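Local coordinates for uncharacterized protein (Bacteroides eggerthii, PDB 4FTD), which is of unknown function but joins an immunoglobulin-like domain to a six-bladed beta-propeller and may take part in carbohydrate metabolism, at residues 47-50 with 54-57; 73-78 with 101-106. All blocks are in the same frame, centred on the assembly; numbering follows the deposited sequence.

Interaction 1 (47-50 with 54-57)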
# COMPACT_ATOMS: atom_id res chain seq x y z
N PRO A 47 -22.38 -8.83 23.41
CA PRO A 47 -21.78 -8.12 22.26
C PRO A 47 -21.65 -6.62 22.58
O PRO A 47 -22.35 -6.08 23.45
CB PRO A 47 -22.75 -8.36 21.11
CG PRO A 47 -23.87 -9.18 21.64
CD PRO A 47 -23.58 -9.59 23.06
N ARG A 48 -20.72 -5.96 21.91
CA ARG A 48 -20.47 -4.55 22.16
C ARG A 48 -21.73 -3.77 21.79
O ARG A 48 -22.39 -4.07 20.81
CB ARG A 48 -19.27 -4.06 21.36
CG ARG A 48 -17.96 -4.73 21.77
CD ARG A 48 -16.81 -4.39 20.84
NE ARG A 48 -15.55 -4.84 21.45
CZ ARG A 48 -14.88 -4.16 22.40
NH1 ARG A 48 -15.28 -2.97 22.87
NH2 ARG A 48 -13.76 -4.68 22.89
N LEU A 49 -22.07 -2.77 22.59
CA LEU A 49 -23.28 -1.99 22.39
C LEU A 49 -22.99 -0.66 21.71
O LEU A 49 -21.88 -0.09 21.81
CB LEU A 49 -23.96 -1.74 23.75
CG LEU A 49 -24.25 -2.97 24.61
CD1 LEU A 49 -25.04 -2.54 25.86
CD2 LEU A 49 -25.03 -3.99 23.80
N ASP A 50 -24.02 -0.12 21.04
CA ASP A 50 -23.90 1.17 20.38
C ASP A 50 -23.49 2.20 21.39
O ASP A 50 -24.02 2.22 22.49
CB ASP A 50 -25.22 1.61 19.75
CG ASP A 50 -25.73 0.65 18.75
OD1 ASP A 50 -24.88 0.03 18.09
OD2 ASP A 50 -26.97 0.50 18.65
N ASP A 54 -27.96 4.55 26.38
CA ASP A 54 -28.01 5.16 27.72
C ASP A 54 -27.59 4.04 28.69
O ASP A 54 -28.40 3.21 29.13
CB ASP A 54 -29.38 5.77 28.04
CG ASP A 54 -29.43 6.45 29.41
OD1 ASP A 54 -28.50 6.31 30.21
OD2 ASP A 54 -30.44 7.13 29.68
N PHE A 55 -26.29 4.05 29.00
CA PHE A 55 -25.66 3.05 29.89
C PHE A 55 -25.97 3.27 31.36
O PHE A 55 -25.66 2.41 32.18
CB PHE A 55 -24.13 3.08 29.74
CG PHE A 55 -23.63 2.63 28.40
CD1 PHE A 55 -23.48 1.28 28.13
CD2 PHE A 55 -23.26 3.55 27.44
CE1 PHE A 55 -23.00 0.85 26.90
CE2 PHE A 55 -22.78 3.13 26.20
CZ PHE A 55 -22.65 1.78 25.93
N SER A 56 -26.57 4.41 31.71
CA SER A 56 -26.85 4.74 33.11
C SER A 56 -27.96 3.92 33.75
O SER A 56 -28.00 3.81 34.99
CB SER A 56 -27.15 6.24 33.25
OG SER A 56 -28.44 6.58 32.78
N ALA A 57 -28.89 3.39 32.95
CA ALA A 57 -29.96 2.56 33.46
C ALA A 57 -30.27 1.41 32.45
O ALA A 57 -31.19 1.51 31.64
CB ALA A 57 -31.20 3.38 33.75

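Interaction 2 (73-78 with 101-106)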
# COMPACT_ATOMS: atom_id res chain seq x y z
N GLU A 73 -33.32 -5.21 38.66
CA GLU A 73 -33.55 -5.39 37.22
C GLU A 73 -32.96 -4.27 36.41
O GLU A 73 -33.12 -4.29 35.20
CB GLU A 73 -35.07 -5.42 36.89
CG GLU A 73 -35.84 -6.58 37.47
CD GLU A 73 -37.19 -6.79 36.81
OE1 GLU A 73 -37.89 -5.85 36.31
OE2 GLU A 73 -37.57 -7.96 36.77
N VAL A 74 -32.37 -3.27 37.09
CA VAL A 74 -31.83 -2.07 36.45
C VAL A 74 -30.40 -1.93 36.93
O VAL A 74 -30.16 -2.11 38.10
CB VAL A 74 -32.62 -0.78 36.76
CG1 VAL A 74 -32.08 0.38 35.91
CG2 VAL A 74 -34.08 -1.00 36.46
N MSE A 75 -29.47 -1.66 36.03
CA MSE A 75 -28.05 -1.56 36.42
C MSE A 75 -27.42 -0.30 35.84
O MSE A 75 -27.73 0.08 34.71
CB MSE A 75 -27.30 -2.82 35.94
CG MSE A 75 -27.78 -4.08 36.65
SE MSE A 75 -26.78 -5.66 36.10
CE MSE A 75 -25.08 -5.34 37.22
N ASP A 76 -26.52 0.31 36.59
CA ASP A 76 -25.86 1.56 36.20
C ASP A 76 -24.46 1.25 35.67
O ASP A 76 -23.54 0.92 36.44
CB ASP A 76 -25.78 2.51 37.40
CG ASP A 76 -25.17 3.88 37.06
OD1 ASP A 76 -24.75 4.14 35.91
OD2 ASP A 76 -25.10 4.70 37.98
N TYR A 77 -24.32 1.31 34.35
CA TYR A 77 -23.04 1.12 33.67
C TYR A 77 -22.48 2.45 33.10
O TYR A 77 -21.79 2.46 32.10
CB TYR A 77 -23.20 0.07 32.56
CG TYR A 77 -23.08 -1.33 33.09
CD1 TYR A 77 -24.18 -1.99 33.63
CD2 TYR A 77 -21.85 -1.96 33.15
CE1 TYR A 77 -24.06 -3.26 34.14
CE2 TYR A 77 -21.72 -3.24 33.66
CZ TYR A 77 -22.83 -3.89 34.16
OH TYR A 77 -22.73 -5.17 34.66
N SER A 78 -22.82 3.56 33.74
CA SER A 78 -22.28 4.87 33.38
C SER A 78 -20.76 4.77 33.17
O SER A 78 -20.04 4.20 33.99
CB SER A 78 -22.59 5.89 34.47
OG SER A 78 -23.97 6.17 34.50
N TYR A 101 -21.72 -12.69 40.01
CA TYR A 101 -21.18 -12.80 38.66
C TYR A 101 -20.59 -11.43 38.33
O TYR A 101 -21.14 -10.40 38.74
CB TYR A 101 -22.32 -13.12 37.67
CG TYR A 101 -22.88 -14.52 37.78
CD1 TYR A 101 -23.88 -14.83 38.71
CD2 TYR A 101 -22.44 -15.53 36.94
CE1 TYR A 101 -24.40 -16.11 38.80
CE2 TYR A 101 -22.95 -16.82 37.04
CZ TYR A 101 -23.94 -17.09 37.97
OH TYR A 101 -24.47 -18.35 38.09
N LEU A 102 -19.48 -11.42 37.61
CA LEU A 102 -18.85 -10.20 37.12
C LEU A 102 -19.39 -9.94 35.71
O LEU A 102 -19.07 -10.67 34.76
CB LEU A 102 -17.32 -10.31 37.11
CG LEU A 102 -16.69 -10.01 38.46
CD1 LEU A 102 -15.17 -10.17 38.40
CD2 LEU A 102 -17.10 -8.58 38.86
N MSE A 103 -20.20 -8.89 35.59
CA MSE A 103 -20.88 -8.59 34.35
C MSE A 103 -20.24 -7.42 33.63
O MSE A 103 -20.25 -6.31 34.14
CB MSE A 103 -22.36 -8.32 34.61
CG MSE A 103 -23.14 -8.04 33.33
SE MSE A 103 -25.07 -8.01 33.62
CE MSE A 103 -25.56 -6.29 32.66
N LYS A 104 -19.71 -7.68 32.42
CA LYS A 104 -18.98 -6.68 31.64
C LYS A 104 -19.84 -6.18 30.48
O LYS A 104 -20.39 -6.99 29.72
CB LYS A 104 -17.67 -7.26 31.10
CG LYS A 104 -16.76 -6.23 30.42
CD LYS A 104 -15.59 -6.90 29.72
CE LYS A 104 -14.62 -7.53 30.72
NZ LYS A 104 -13.46 -8.13 30.01
N VAL A 105 -19.96 -4.86 30.37
CA VAL A 105 -20.65 -4.21 29.26
C VAL A 105 -19.59 -3.37 28.51
O VAL A 105 -18.81 -2.65 29.15
CB VAL A 105 -21.84 -3.34 29.70
CG1 VAL A 105 -22.39 -2.57 28.51
CG2 VAL A 105 -22.96 -4.20 30.32
N ARG A 106 -19.60 -3.48 27.18
CA ARG A 106 -18.61 -2.87 26.29
C ARG A 106 -19.25 -2.04 25.18
O ARG A 106 -20.31 -2.40 24.68
CB ARG A 106 -17.80 -3.99 25.66
CG ARG A 106 -17.03 -4.81 26.67
CD ARG A 106 -16.29 -5.94 26.01
NE ARG A 106 -17.22 -6.93 25.47
CZ ARG A 106 -16.99 -7.71 24.41
NH1 ARG A 106 -15.86 -7.61 23.73
NH2 ARG A 106 -17.92 -8.57 24.00

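Interaction 1 (47-50 with 54-57)
L49 and F55 meet inside the loop that runs from strand 43-45 to strand 58-64 in the immunoglobulin-like domain. A branched aliphatic chain and a flat ring suit this buried place, since neither carries a polar group that would need a partner. CD1 of L49 lies 4.1 Å from CE1 of F55, and the two side chains slant across one another. With chi1 at -66°, CG of F55 stands opposite its own carbonyl carbon, which carries the far end of the ring to the D50 backbone: CZ of F55 is 3.7 Å from O of D50. That oxygen also accepts a hydrogen bond from OG1 of T53.

Away from this packing, the solvent side is polar. D54 and S56 are exposed, and OD1 of D54 accepts twice from S56, from OG at 2.6 Å and from the backbone N at 3.1 Å, the latter forming an Asx turn at the start of a type I beta turn. The D50 carboxylate leads away from F55 to salt bridges with K31 and R108. No hydrogen bond joins 47-50 to 54-57; the segments meet directly through van der Waals packing, with one carbonyl oxygen against the ring.

Interaction 2 (73-78 with 101-106)
The phenol of Y77 reaches across to the backbone of strand 98-106 and donates a hydrogen bond to a carbonyl: OH of Y77 lies 2.8 Å from O of M103. The donor stands above the carbonyl plane, 51° out of it, so the bond does not follow a lone pair, although the oxygen sits at the edge of the tyrosine ring, in its plane. V105 presses on one face of that ring, its CG2 3.7 Å from the ring centroid and 10° off the normal, a CH-pi contact; chi1 of 173° sets CG2 beside the backbone N, facing the ring.

Both methionines are selenomethionines. M103 bends at chi3 so that its CE comes 3.7 Å from CE1 of Y77, and the same methyl lies 3.7 Å from SE of M75. Long, flexible chains suit this filling inside the immunoglobulin-like domain, where strand 74-75, outermost in its sheet, and the turn after it join strand 98-106. With an alanine in place of Y77, the M103 carbonyl would probably lose this donor and the V105 methyl its ring, opening a gap. Tyrosine thus serves twice here, its apolar ring packing in the interior while its hydroxyl is satisfied by the main chain.

In the fold
Following the chain from the N terminus, interaction 1 comes first and closes a short loop between strands 43-45 and 58-64, with three residues between its segments. Interaction 2 opens later, bringing strand 74-75 and the turn after it onto strand 98-106 across an excursion that includes strand 85-93. The two are therefore in series, neither nested nor crossed, yet their centres lie about 9 Å apart. Backbone bonds probably stitch them together: L49 N to R106 O, and F55 O to Y77 N, both 2.8 Å. F55 also packs on V105. Together the contacts draw loop 46-57 and the sheet's edge strand 74-75 onto strand 98-106, inside the immunoglobulin-like domain.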